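Local coordinates for protein ApaG (Shewanella oneidensis, PDB 1TZA) that is of unknown function but belongs to the ApaG family, whose core domain is an all-beta sandwich of the E-set clan, at residues T33-N38 and A80-S85; I8-K13 and F110-K115; A44-R49 and A66-E71; H50-D55 and I95-Y100. One frame throughout, in Å; residues are numbered along the deposited sequence.

All four contacts belong to one beta sandwich. Contact 1 lies in the three-stranded sheet and contact 4 in the facing five-stranded sheet; their centres are about 16 Å apart, but Tyr83 OH of contact 1 reaches Tyr100 OH of contact 4 at 2.7 Å. Contact 2 spans the gap between the sheets, with segment 8-13 beside contact 1 and segment 110-115 beside contact 4, its centre about 9 Å from the first and 11 Å from the second. Contact 3 sets the 66-71 loop beside segment 44-49, which directly precedes segment 50-55 of contact 4; its Glu71 OE1 meets Tyr81 OH of contact 1 at 2.7 Å. Contacts 1 and 3 touch the second subunit.

Contact 1 (T33-N38 and A80-S85); sequences TITIIN and AYQYTS
Thr33 meets Thr84 through their hydroxyls, OG1 of Thr33 lying 2.7 Å from OG1 of Thr84 in a hydrogen bond that either could donate. Thr33 OG1 sits beside its own backbone N (chi1 -60°), and the methyl CG2 on the other branch packs 3.5 Å from CG of Gln82. A cacodylate ion, probably from the crystallisation liquor, lies about 4 Å from the Thr84 side chain.

Ile34 exchanges both backbone bonds with Tyr83. On the other face their side chains run side by side: Ile34 CB is 3.5 Å from Tyr83 CE2, while CG1 reaches up to the CZ and OH end of the phenol. That hydroxyl is bonded to Tyr100 OH of the facing sheet. Thr35 returns to the first face, where its CG2 touches Ala80 CB at 3.9 Å.

Ile36 N gives Tyr81 O a nearly straight bond of 2.8 Å (172° at the hydrogen), and Tyr81 N returns one to Ile36 O. Ile36 CD1 meets the edge of the Tyr83 ring, 4.0 Å from CE2, and more loosely approaches the Tyr81 ring, whose OH is held by Glu71. Ile37 CG1 lies 3.9 Å from Ala80 CB.

This is a regular antiparallel ladder with a largely polar face that also carries Ile37 and Ala80, and a face of Ile34, Ile36, Tyr81 and Tyr83 turned toward the other sheet, as expected of an E-set beta sandwich.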
loop_
_atom_site.group_PDB
_atom_site.type_symbol
_atom_site.label_atom_id
_atom_site.label_comp_id
_atom_site.label_asym_id
_atom_site.label_seq_id
_atom_site.Cartn_x
_atom_site.Cartn_y
_atom_site.Cartn_z
ATOM N N THR A 33 2.656 -6.317 -6.951
ATOM C CA THR A 33 2.992 -7.652 -6.473
ATOM C C THR A 33 3.993 -8.255 -7.447
ATOM O O THR A 33 3.664 -8.547 -8.597
ATOM C CB THR A 33 1.734 -8.540 -6.392
ATOM O OG1 THR A 33 0.789 -7.945 -5.492
ATOM C CG2 THR A 33 2.098 -9.941 -5.888
ATOM N N ILE A 34 5.224 -8.415 -6.976
ATOM C CA ILE A 34 6.307 -8.943 -7.785
ATOM C C ILE A 34 6.496 -10.433 -7.530
ATOM O O ILE A 34 6.410 -10.898 -6.395
ATOM C CB ILE A 34 7.652 -8.228 -7.456
ATOM C CG1 ILE A 34 7.447 -6.711 -7.364
ATOM C CG2 ILE A 34 8.696 -8.542 -8.526
ATOM C CD1 ILE A 34 7.114 -6.027 -8.668
ATOM N N THR A 35 6.740 -11.176 -8.600
ATOM C CA THR A 35 6.995 -12.607 -8.504
ATOM C C THR A 35 8.370 -12.779 -9.118
ATOM O O THR A 35 8.601 -12.398 -10.268
ATOM C CB THR A 35 5.976 -13.444 -9.295
ATOM O OG1 THR A 35 4.671 -13.273 -8.722
ATOM C CG2 THR A 35 6.354 -14.931 -9.245
ATOM N N ILE A 36 9.284 -13.328 -8.329
ATOM C CA ILE A 36 10.653 -13.545 -8.749
ATOM C C ILE A 36 10.905 -15.046 -8.823
ATOM O O ILE A 36 11.040 -15.722 -7.801
ATOM C CB ILE A 36 11.597 -12.871 -7.747
ATOM C CG1 ILE A 36 11.267 -11.375 -7.685
ATOM C CG2 ILE A 36 13.031 -13.069 -8.155
ATOM C CD1 ILE A 36 11.571 -10.725 -6.356
ATOM N N ILE A 37 10.953 -15.562 -10.045
ATOM C CA ILE A 37 11.155 -16.989 -10.271
ATOM C C ILE A 37 12.611 -17.351 -10.527
ATOM O O ILE A 37 13.269 -16.772 -11.400
ATOM C CB ILE A 37 10.324 -17.473 -11.476
ATOM C CG1 ILE A 37 8.888 -16.963 -11.356
ATOM C CG2 ILE A 37 10.316 -18.997 -11.530
ATOM C CD1 ILE A 37 8.047 -17.250 -12.582
ATOM N N ASN A 38 13.115 -18.307 -9.753
ATOM C CA ASN A 38 14.484 -18.765 -9.920
ATOM C C ASN A 38 14.459 -20.068 -10.704
ATOM O O ASN A 38 14.181 -21.138 -10.155
ATOM C CB ASN A 38 15.149 -18.973 -8.563
ATOM C CG ASN A 38 16.497 -19.644 -8.671
ATOM O OD1 ASN A 38 17.229 -19.446 -9.640
ATOM N ND2 ASN A 38 16.843 -20.431 -7.664
ATOM N N ALA A 80 9.155 -19.779 -6.928
ATOM C CA ALA A 80 8.674 -18.440 -7.220
ATOM C C ALA A 80 8.391 -17.697 -5.926
ATOM O O ALA A 80 7.466 -18.055 -5.206
ATOM C CB ALA A 80 7.403 -18.522 -8.045
ATOM N N TYR A 81 9.182 -16.668 -5.635
ATOM C CA TYR A 81 8.990 -15.874 -4.428
ATOM C C TYR A 81 8.163 -14.644 -4.762
ATOM O O TYR A 81 8.522 -13.863 -5.644
ATOM C CB TYR A 81 10.342 -15.453 -3.832
ATOM C CG TYR A 81 10.244 -14.405 -2.738
ATOM C CD1 TYR A 81 10.127 -13.053 -3.055
ATOM C CD2 TYR A 81 10.247 -14.766 -1.389
ATOM C CE1 TYR A 81 10.014 -12.083 -2.065
ATOM C CE2 TYR A 81 10.134 -13.802 -0.383
ATOM C CZ TYR A 81 10.017 -12.459 -0.733
ATOM O OH TYR A 81 9.884 -11.486 0.227
ATOM N N GLN A 82 7.063 -14.472 -4.041
ATOM C CA GLN A 82 6.170 -13.350 -4.255
ATOM C C GLN A 82 6.131 -12.405 -3.064
ATOM O O GLN A 82 6.236 -12.828 -1.909
ATOM C CB GLN A 82 4.756 -13.856 -4.531
ATOM C CG GLN A 82 3.707 -12.760 -4.565
ATOM C CD GLN A 82 2.302 -13.297 -4.764
ATOM O OE1 GLN A 82 1.962 -13.803 -5.835
ATOM N NE2 GLN A 82 1.476 -13.193 -3.723
ATOM N N TYR A 83 5.976 -11.119 -3.358
ATOM C CA TYR A 83 5.889 -10.099 -2.326
ATOM C C TYR A 83 5.109 -8.908 -2.864
ATOM O O TYR A 83 4.998 -8.704 -4.078
ATOM C CB TYR A 83 7.284 -9.669 -1.875
ATOM C CG TYR A 83 7.923 -8.585 -2.700
ATOM C CD1 TYR A 83 7.677 -7.236 -2.421
ATOM C CD2 TYR A 83 8.814 -8.897 -3.724
ATOM C CE1 TYR A 83 8.314 -6.226 -3.134
ATOM C CE2 TYR A 83 9.451 -7.895 -4.449
ATOM C CZ TYR A 83 9.201 -6.564 -4.146
ATOM O OH TYR A 83 9.848 -5.573 -4.838
ATOM N N THR A 84 4.567 -8.120 -1.949
ATOM C CA THR A 84 3.798 -6.967 -2.344
ATOM C C THR A 84 4.278 -5.723 -1.620
ATOM O O THR A 84 4.605 -5.767 -0.436
ATOM C CB THR A 84 2.307 -7.198 -2.040
ATOM O OG1 THR A 84 1.790 -8.187 -2.944
ATOM C CG2 THR A 84 1.509 -5.890 -2.167
ATOM N N SER A 85 4.338 -4.619 -2.353
ATOM C CA SER A 85 4.732 -3.338 -1.792
ATOM C C SER A 85 3.882 -2.299 -2.513
ATOM O O SER A 85 2.856 -2.642 -3.073
ATOM C CB SER A 85 6.214 -3.064 -2.018
ATOM O OG SER A 85 6.598 -1.877 -1.338
#

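Contact 2 (I8-K13 and F110-K115); sequences IRVEVK and FNAIIK
Ile8 and Phe110 make the tightest apolar touch here: CD1 of Ile8 comes within 3.4 Å of CE2 of Phe110 and nearly as close to CZ. The isoleucine crosses the ring aslant, its CG1 lying in the ring plane at the edge. Ile8 chi2 of 174° extends CD1 away from the main chain and onto those two ring carbons.

The other apolar contacts are lighter. The second branch of Ile8, CG2, rests 4.0 Å from Ala112 CB. Val10 splits its two methyls: CG2 turns toward Ala112 CB at 4.4 Å, and CG1 toward Ile114 CG2 at 4.3 Å.

One polar atom is involved, as Val10 CG2 lies 3.5 Å from the carbonyl O of Ile113. No hydrogen bond joins the two strands. The only salt bridge is internal to 8-13, between Arg9 and Glu11: OE1 of Glu11 stands 3.0 Å above the guanidinium plane, over its centre, a pairing of charges with no N-H directed at it.

The strands run in the same general direction, 26° apart, and belong to different sheets. Strand 8-19, outermost in its sheet, is hydrogen-bonded to 28-38, and 109-120 pairs within the chain only with 93-104; the contact joins the two sheets where these strands meet. Ile8 also touches Ile36 of strand 28-38 and Met102 of strand 93-104, while Ile114 passes inward to Trp51 and Tyr100.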
loop_
_atom_site.group_PDB
_atom_site.type_symbol
_atom_site.label_atom_id
_atom_site.label_comp_id
_atom_site.label_asym_id
_atom_site.label_seq_id
_atom_site.Cartn_x
_atom_site.Cartn_y
_atom_site.Cartn_z
ATOM N N ILE A 8 16.948 -15.898 -13.528
ATOM C CA ILE A 8 15.807 -15.314 -12.837
ATOM C C ILE A 8 14.854 -14.518 -13.730
ATOM O O ILE A 8 15.284 -13.676 -14.516
ATOM C CB ILE A 8 16.286 -14.410 -11.695
ATOM C CG1 ILE A 8 17.238 -15.191 -10.794
ATOM C CG2 ILE A 8 15.103 -13.924 -10.882
ATOM C CD1 ILE A 8 17.873 -14.353 -9.715
ATOM N N ARG A 9 13.557 -14.796 -13.596
ATOM C CA ARG A 9 12.529 -14.106 -14.369
ATOM C C ARG A 9 11.619 -13.333 -13.419
ATOM O O ARG A 9 11.206 -13.854 -12.387
ATOM C CB ARG A 9 11.697 -15.111 -15.176
ATOM C CG ARG A 9 10.542 -14.469 -15.938
ATOM C CD ARG A 9 9.769 -15.475 -16.783
ATOM N NE ARG A 9 9.283 -16.608 -16.000
ATOM C CZ ARG A 9 8.275 -17.393 -16.369
ATOM N NH1 ARG A 9 7.640 -17.166 -17.514
ATOM N NH2 ARG A 9 7.899 -18.409 -15.597
ATOM N N VAL A 10 11.300 -12.093 -13.773
ATOM C CA VAL A 10 10.446 -11.264 -12.934
ATOM C C VAL A 10 9.091 -10.949 -13.586
ATOM O O VAL A 10 9.025 -10.441 -14.701
ATOM C CB VAL A 10 11.170 -9.944 -12.564
ATOM C CG1 VAL A 10 10.332 -9.147 -11.586
ATOM C CG2 VAL A 10 12.537 -10.249 -11.964
ATOM N N GLU A 11 8.013 -11.268 -12.877
ATOM C CA GLU A 11 6.654 -11.022 -13.357
ATOM C C GLU A 11 5.969 -10.067 -12.386
ATOM O O GLU A 11 6.189 -10.131 -11.179
ATOM C CB GLU A 11 5.885 -12.341 -13.450
ATOM C CG GLU A 11 6.545 -13.352 -14.392
ATOM C CD GLU A 11 5.788 -14.671 -14.491
ATOM O OE1 GLU A 11 6.123 -15.487 -15.380
ATOM O OE2 GLU A 11 4.865 -14.901 -13.683
ATOM N N VAL A 12 5.134 -9.177 -12.901
ATOM C CA VAL A 12 4.499 -8.209 -12.025
ATOM C C VAL A 12 3.087 -7.804 -12.403
ATOM O O VAL A 12 2.752 -7.664 -13.585
ATOM C CB VAL A 12 5.361 -6.923 -11.950
ATOM C CG1 VAL A 12 5.610 -6.406 -13.341
ATOM C CG2 VAL A 12 4.666 -5.846 -11.117
ATOM N N LYS A 13 2.257 -7.623 -11.381
ATOM C CA LYS A 13 0.895 -7.155 -11.569
ATOM C C LYS A 13 0.721 -5.967 -10.609
ATOM O O LYS A 13 1.388 -5.894 -9.569
ATOM C CB LYS A 13 -0.118 -8.278 -11.288
ATOM C CG LYS A 13 0.117 -9.078 -10.015
ATOM C CD LYS A 13 -0.859 -10.257 -9.931
ATOM C CE LYS A 13 -0.603 -11.139 -8.700
ATOM N NZ LYS A 13 -1.487 -12.350 -8.687
ATOM N N PHE A 110 24.954 -10.975 -9.543
ATOM C CA PHE A 110 24.393 -10.646 -10.848
ATOM C C PHE A 110 23.089 -9.881 -10.660
ATOM O O PHE A 110 22.607 -9.738 -9.537
ATOM C CB PHE A 110 24.146 -11.909 -11.678
ATOM C CG PHE A 110 23.164 -12.858 -11.065
ATOM C CD1 PHE A 110 23.501 -13.591 -9.930
ATOM C CD2 PHE A 110 21.903 -13.036 -11.631
ATOM C CE1 PHE A 110 22.599 -14.494 -9.368
ATOM C CE2 PHE A 110 20.989 -13.938 -11.078
ATOM C CZ PHE A 110 21.340 -14.669 -9.944
ATOM N N ASN A 111 22.518 -9.391 -11.754
ATOM C CA ASN A 111 21.285 -8.628 -11.660
ATOM C C ASN A 111 20.090 -9.268 -12.341
ATOM O O ASN A 111 20.214 -9.871 -13.405
ATOM C CB ASN A 111 21.487 -7.229 -12.238
ATOM C CG ASN A 111 22.573 -6.452 -11.521
ATOM O OD1 ASN A 111 22.520 -6.254 -10.303
ATOM N ND2 ASN A 111 23.570 -6.007 -12.276
ATOM N N ALA A 112 18.935 -9.141 -11.697
ATOM C CA ALA A 112 17.678 -9.645 -12.230
ATOM C C ALA A 112 16.973 -8.385 -12.722
ATOM O O ALA A 112 16.668 -7.492 -11.931
ATOM C CB ALA A 112 16.858 -10.319 -11.133
ATOM N N ILE A 113 16.741 -8.299 -14.026
ATOM C CA ILE A 113 16.096 -7.131 -14.602
ATOM C C ILE A 113 14.601 -7.117 -14.345
ATOM O O ILE A 113 13.939 -8.151 -14.384
ATOM C CB ILE A 113 16.322 -7.059 -16.127
ATOM C CG1 ILE A 113 17.817 -7.114 -16.426
ATOM C CG2 ILE A 113 15.730 -5.763 -16.689
ATOM C CD1 ILE A 113 18.136 -7.281 -17.895
ATOM N N ILE A 114 14.086 -5.925 -14.072
ATOM C CA ILE A 114 12.668 -5.729 -13.838
ATOM C C ILE A 114 12.177 -4.845 -14.984
ATOM O O ILE A 114 12.374 -3.632 -14.967
ATOM C CB ILE A 114 12.412 -5.022 -12.489
ATOM C CG1 ILE A 114 13.093 -5.796 -11.355
ATOM C CG2 ILE A 114 10.917 -4.942 -12.233
ATOM C CD1 ILE A 114 13.316 -4.978 -10.094
ATOM N N LYS A 115 11.554 -5.466 -15.981
ATOM C CA LYS A 115 11.043 -4.752 -17.145
ATOM C C LYS A 115 10.086 -3.650 -16.738
ATOM O O LYS A 115 9.419 -3.739 -15.706
ATOM C CB LYS A 115 10.313 -5.715 -18.090
ATOM C CG LYS A 115 11.157 -6.879 -18.569
ATOM C CD LYS A 115 12.371 -6.409 -19.358
ATOM C CE LYS A 115 13.190 -7.600 -19.864
ATOM N NZ LYS A 115 14.470 -7.192 -20.522
#

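Contact 3 (A44-R49 and A66-E71); sequences AKLETR and AGVVGE
A water ties Arg49 to Ala66, the last residue of strand 60-66, and to Gly70 in the loop beyond. It donates to Ala66 O at 3.0 Å, accepts from Gly70 N at 3.1 Å, and takes a weak bond from Arg49 NH2. The stronger claims on the guanidinium come from the second subunit: Arg49 NE forms a salt bridge with Glu18 of that chain, and NH2 a hydrogen bond with its Gln19 O. Within the contact, NE also stands 3.1 Å from Gly67 O, but the angle is too poor for a hydrogen bond. The aliphatic part of Arg49 instead lies against that carbonyl, with CG 3.3 Å from Gly67 O; chi1 of 62° sets CG between the backbone N and carbonyl carbon.

Gly67 N bonds to Glu47 O. The modelled separation is unusually short and its exact value doubtful; the donor lies above the carbonyl plane. Gly67 has a positive phi, 61°, which favours glycine, and a CB here would run into Glu71 O. Its bare CA receives Leu46 CD2 at 3.7 Å. The same leucine crosses Val68 at about a right angle, both of its methyls touching Val68 CG1.

Val68 to Glu71 then folds as a type I' turn, closed by paired backbone bonds between its two ends.

On the strand, Glu47 and Thr48 both face Gly101 in a classic beta bulge. After the Thr48-Ala66 pair the loop runs alongside strand 44-55, and its Val68 packs on Tyr81 and Tyr83 of strand 79-89. Val69, bonded through N to Glu18 of the second subunit, carries the loop into the dimer interface.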
loop_
_atom_site.group_PDB
_atom_site.type_symbol
_atom_site.label_atom_id
_atom_site.label_comp_id
_atom_site.label_asym_id
_atom_site.label_seq_id
_atom_site.Cartn_x
_atom_site.Cartn_y
_atom_site.Cartn_z
ATOM N N ALA A 44 19.301 -18.641 -5.210
ATOM C CA ALA A 44 19.652 -17.247 -5.473
ATOM C C ALA A 44 19.051 -16.354 -4.390
ATOM O O ALA A 44 17.862 -16.457 -4.066
ATOM C CB ALA A 44 19.145 -16.824 -6.847
ATOM N N LYS A 45 19.882 -15.478 -3.837
ATOM C CA LYS A 45 19.460 -14.579 -2.781
ATOM C C LYS A 45 19.341 -13.140 -3.262
ATOM O O LYS A 45 20.284 -12.579 -3.832
ATOM C CB LYS A 45 20.455 -14.662 -1.630
ATOM C CG LYS A 45 20.112 -13.839 -0.409
ATOM C CD LYS A 45 21.195 -14.036 0.635
ATOM C CE LYS A 45 20.933 -13.224 1.870
ATOM N NZ LYS A 45 22.057 -13.364 2.832
ATOM N N LEU A 46 18.173 -12.549 -3.026
ATOM C CA LEU A 46 17.913 -11.165 -3.420
ATOM C C LEU A 46 18.477 -10.237 -2.347
ATOM O O LEU A 46 17.935 -10.153 -1.249
ATOM C CB LEU A 46 16.402 -10.951 -3.575
ATOM C CG LEU A 46 15.923 -9.654 -4.232
ATOM C CD1 LEU A 46 14.467 -9.807 -4.676
ATOM C CD2 LEU A 46 16.095 -8.497 -3.263
ATOM N N GLU A 47 19.562 -9.538 -2.660
ATOM C CA GLU A 47 20.173 -8.649 -1.678
ATOM C C GLU A 47 19.754 -7.185 -1.769
ATOM O O GLU A 47 19.504 -6.549 -0.743
ATOM C CB GLU A 47 21.698 -8.756 -1.756
ATOM C CG GLU A 47 22.227 -10.080 -1.232
ATOM C CD GLU A 47 23.739 -10.122 -1.141
ATOM O OE1 GLU A 47 24.265 -11.003 -0.429
ATOM O OE2 GLU A 47 24.403 -9.282 -1.782
ATOM N N THR A 48 19.674 -6.650 -2.985
ATOM C CA THR A 48 19.292 -5.248 -3.161
ATOM C C THR A 48 18.262 -5.003 -4.254
ATOM O O THR A 48 17.988 -5.862 -5.091
ATOM C CB THR A 48 20.500 -4.372 -3.531
ATOM O OG1 THR A 48 21.011 -4.808 -4.795
ATOM C CG2 THR A 48 21.587 -4.458 -2.472
ATOM N N ARG A 49 17.699 -3.805 -4.242
ATOM C CA ARG A 49 16.741 -3.415 -5.259
ATOM C C ARG A 49 17.091 -1.998 -5.657
ATOM O O ARG A 49 17.678 -1.246 -4.877
ATOM C CB ARG A 49 15.305 -3.473 -4.733
ATOM C CG ARG A 49 14.998 -2.549 -3.569
ATOM C CD ARG A 49 13.496 -2.531 -3.275
ATOM N NE ARG A 49 13.210 -2.403 -1.848
ATOM C CZ ARG A 49 13.418 -1.308 -1.124
ATOM N NH1 ARG A 49 13.914 -0.216 -1.686
ATOM N NH2 ARG A 49 13.138 -1.312 0.168
ATOM N N ALA A 66 18.181 -2.344 0.664
ATOM C CA ALA A 66 18.528 -3.745 0.860
ATOM C C ALA A 66 17.259 -4.589 0.833
ATOM O O ALA A 66 16.277 -4.283 1.511
ATOM C CB ALA A 66 19.263 -3.934 2.200
ATOM N N GLY A 67 17.286 -5.632 0.014
ATOM C CA GLY A 67 16.161 -6.536 -0.112
ATOM C C GLY A 67 14.865 -5.920 -0.587
ATOM O O GLY A 67 14.854 -4.918 -1.304
ATOM N N VAL A 68 13.773 -6.562 -0.182
ATOM C CA VAL A 68 12.429 -6.147 -0.500
ATOM C C VAL A 68 11.625 -6.333 0.772
ATOM O O VAL A 68 11.803 -7.313 1.494
ATOM C CB VAL A 68 11.800 -7.001 -1.632
ATOM C CG1 VAL A 68 12.472 -6.692 -2.960
ATOM C CG2 VAL A 68 11.914 -8.487 -1.299
ATOM N N VAL A 69 10.743 -5.379 1.040
ATOM C CA VAL A 69 9.904 -5.374 2.229
ATOM C C VAL A 69 10.541 -5.944 3.500
ATOM O O VAL A 69 9.941 -6.759 4.212
ATOM C CB VAL A 69 8.538 -6.067 1.958
ATOM C CG1 VAL A 69 7.801 -5.315 0.850
ATOM C CG2 VAL A 69 8.733 -7.532 1.594
ATOM N N GLY A 70 11.766 -5.512 3.778
ATOM C CA GLY A 70 12.440 -5.941 4.989
ATOM C C GLY A 70 13.258 -7.215 4.982
ATOM O O GLY A 70 13.897 -7.537 5.983
ATOM N N GLU A 71 13.246 -7.955 3.884
ATOM C CA GLU A 71 14.041 -9.171 3.843
ATOM C C GLU A 71 14.824 -9.346 2.561
ATOM O O GLU A 71 14.500 -8.763 1.525
ATOM C CB GLU A 71 13.170 -10.413 4.068
ATOM C CG GLU A 71 11.987 -10.551 3.133
ATOM C CD GLU A 71 11.554 -11.998 2.946
ATOM O OE1 GLU A 71 10.336 -12.262 2.826
ATOM O OE2 GLU A 71 12.436 -12.878 2.905
HETATM O O HOH W 1 13.543 -3.489 2.322
#

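Contact 4 (H50-D55 and I95-Y100); sequences HWIITD and IMYGTY
Met96, present as selenomethionine, lays its terminal methyl over one face of Trp51: CE stands 3.5 Å above the ring plane, displaced toward the rim and closest to CD2 and CE3. A bend at chi3 (81°) brings CE there, and SE follows at 5.2 Å from the centroid of the six-membered ring in a Met-aromatic contact. Further back, the Met96 and Ile53 side chains lie side by side, Met96 CG 3.8 Å from Ile53 CG1.

At the far end of the indole, Trp51 CZ2 lies 3.6 Å from Tyr100 OH. The rings meet obliquely with planes at 77°, and the phenol OH keeps its hydrogen bond to Tyr83.

On the other face of the sheet Tyr97 folds back over Ile52. CB of Ile52 lies over the ring as a CH-pi contact, 3.8 Å from its centroid, while CG2 touches CZ at 3.4 Å. Gly98 CA makes a CA-H...O contact with His50 O at 3.1 Å; a CB there would clash with that oxygen, and the backbone angles (phi 160°) themselves call for glycine.

The polar frame is the backbone: His50-Thr99, Ile52-Tyr97 and Thr54-Ile95 are hydrogen-bonded antiparallel pairs, each with two bonds.

Strand 44-55 thus lies between 60-66, reached through Trp51 and Ile53, and 93-104, which passes the pairing on to 109-120. The Trp51 and Met96 face looks across the sandwich at Tyr32 and Thr87 of the opposite sheet.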
loop_
_atom_site.group_PDB
_atom_site.type_symbol
_atom_site.label_atom_id
_atom_site.label_comp_id
_atom_site.label_asym_id
_atom_site.label_seq_id
_atom_site.Cartn_x
_atom_site.Cartn_y
_atom_site.Cartn_z
ATOM N N HIS A 50 16.753 -1.648 -6.885
ATOM C CA HIS A 50 17.011 -0.316 -7.395
ATOM C C HIS A 50 15.875 -0.003 -8.350
ATOM O O HIS A 50 15.781 -0.583 -9.430
ATOM C CB HIS A 50 18.355 -0.256 -8.122
ATOM C CG HIS A 50 18.640 1.075 -8.747
ATOM N ND1 HIS A 50 18.612 2.254 -8.033
ATOM C CD2 HIS A 50 18.923 1.417 -10.025
ATOM C CE1 HIS A 50 18.862 3.265 -8.845
ATOM N NE2 HIS A 50 19.054 2.785 -10.060
ATOM N N TRP A 51 15.004 0.905 -7.928
ATOM C CA TRP A 51 13.847 1.298 -8.710
ATOM C C TRP A 51 14.006 2.659 -9.370
ATOM O O TRP A 51 14.769 3.506 -8.912
ATOM C CB TRP A 51 12.596 1.354 -7.820
ATOM C CG TRP A 51 12.068 0.033 -7.330
ATOM C CD1 TRP A 51 11.998 -0.396 -6.030
ATOM C CD2 TRP A 51 11.440 -0.981 -8.121
ATOM N NE1 TRP A 51 11.356 -1.609 -5.965
ATOM C CE2 TRP A 51 11.003 -1.993 -7.233
ATOM C CE3 TRP A 51 11.202 -1.133 -9.494
ATOM C CZ2 TRP A 51 10.337 -3.141 -7.677
ATOM C CZ3 TRP A 51 10.536 -2.279 -9.935
ATOM C CH2 TRP A 51 10.114 -3.267 -9.029
ATOM N N ILE A 52 13.277 2.842 -10.463
ATOM C CA ILE A 52 13.234 4.102 -11.186
ATOM C C ILE A 52 11.739 4.265 -11.400
ATOM O O ILE A 52 11.103 3.477 -12.094
ATOM C CB ILE A 52 13.972 4.046 -12.545
ATOM C CG1 ILE A 52 15.487 4.055 -12.317
ATOM C CG2 ILE A 52 13.576 5.239 -13.414
ATOM C CD1 ILE A 52 16.040 2.735 -11.847
ATOM N N ILE A 53 11.180 5.281 -10.767
ATOM C CA ILE A 53 9.760 5.550 -10.832
ATOM C C ILE A 53 9.521 6.862 -11.563
ATOM O O ILE A 53 10.101 7.892 -11.213
ATOM C CB ILE A 53 9.188 5.614 -9.398
ATOM C CG1 ILE A 53 9.598 4.334 -8.646
ATOM C CG2 ILE A 53 7.678 5.778 -9.433
ATOM C CD1 ILE A 53 9.320 4.368 -7.155
ATOM N N THR A 54 8.659 6.814 -12.576
ATOM C CA THR A 54 8.355 7.981 -13.388
ATOM C C THR A 54 6.867 8.300 -13.459
ATOM O O THR A 54 6.059 7.415 -13.740
ATOM C CB THR A 54 8.873 7.765 -14.822
ATOM O OG1 THR A 54 10.246 7.352 -14.769
ATOM C CG2 THR A 54 8.762 9.046 -15.639
ATOM N N ASP A 55 6.504 9.560 -13.199
ATOM C CA ASP A 55 5.100 9.953 -13.279
ATOM C C ASP A 55 4.792 10.306 -14.736
ATOM O O ASP A 55 5.686 10.289 -15.585
ATOM C CB ASP A 55 4.775 11.137 -12.341
ATOM C CG ASP A 55 5.459 12.447 -12.746
ATOM O OD1 ASP A 55 5.951 12.563 -13.887
ATOM O OD2 ASP A 55 5.487 13.379 -11.908
ATOM N N ILE A 95 5.288 4.891 -14.698
ATOM C CA ILE A 95 6.015 3.675 -15.046
ATOM C C ILE A 95 7.109 3.331 -14.024
ATOM O O ILE A 95 7.718 4.211 -13.409
ATOM C CB ILE A 95 6.689 3.822 -16.432
ATOM C CG1 ILE A 95 5.633 4.114 -17.495
ATOM C CG2 ILE A 95 7.447 2.567 -16.784
ATOM C CD1 ILE A 95 4.595 3.032 -17.642
HETATM N N MSE A 96 7.349 2.040 -13.846
HETATM C CA MSE A 96 8.384 1.579 -12.933
HETATM C C MSE A 96 9.276 0.535 -13.610
HETATM O O MSE A 96 8.812 -0.250 -14.441
HETATM C CB MSE A 96 7.763 0.970 -11.667
HETATM C CG MSE A 96 7.302 1.973 -10.617
HETATM SE SE MSE A 96 6.665 1.052 -9.015
HETATM C CE MSE A 96 8.370 0.652 -8.127
ATOM N N TYR A 97 10.554 0.538 -13.259
ATOM C CA TYR A 97 11.504 -0.432 -13.795
ATOM C C TYR A 97 12.762 -0.375 -12.937
ATOM O O TYR A 97 12.904 0.520 -12.108
ATOM C CB TYR A 97 11.816 -0.144 -15.281
ATOM C CG TYR A 97 12.669 1.078 -15.558
ATOM C CD1 TYR A 97 14.049 1.045 -15.379
ATOM C CD2 TYR A 97 12.096 2.256 -16.035
ATOM C CE1 TYR A 97 14.840 2.155 -15.673
ATOM C CE2 TYR A 97 12.873 3.370 -16.329
ATOM C CZ TYR A 97 14.241 3.309 -16.145
ATOM O OH TYR A 97 15.007 4.412 -16.430
ATOM N N GLY A 98 13.662 -1.335 -13.117
ATOM C CA GLY A 98 14.882 -1.346 -12.329
ATOM C C GLY A 98 15.553 -2.706 -12.281
ATOM O O GLY A 98 15.425 -3.507 -13.212
ATOM N N THR A 99 16.276 -2.971 -11.197
ATOM C CA THR A 99 16.968 -4.241 -11.047
ATOM C C THR A 99 17.065 -4.674 -9.595
ATOM O O THR A 99 16.921 -3.870 -8.679
ATOM C CB THR A 99 18.397 -4.170 -11.607
ATOM O OG1 THR A 99 19.135 -3.185 -10.885
ATOM C CG2 THR A 99 18.383 -3.795 -13.083
ATOM N N TYR A 100 17.301 -5.966 -9.410
ATOM C CA TYR A 100 17.467 -6.567 -8.099
ATOM C C TYR A 100 18.901 -7.062 -8.067
ATOM O O TYR A 100 19.356 -7.704 -9.018
ATOM C CB TYR A 100 16.528 -7.766 -7.922
ATOM C CG TYR A 100 15.077 -7.415 -7.739
ATOM C CD1 TYR A 100 14.685 -6.455 -6.809
ATOM C CD2 TYR A 100 14.086 -8.082 -8.455
ATOM C CE1 TYR A 100 13.336 -6.168 -6.590
ATOM C CE2 TYR A 100 12.733 -7.808 -8.247
ATOM C CZ TYR A 100 12.363 -6.847 -7.307
ATOM O OH TYR A 100 11.027 -6.585 -7.069
#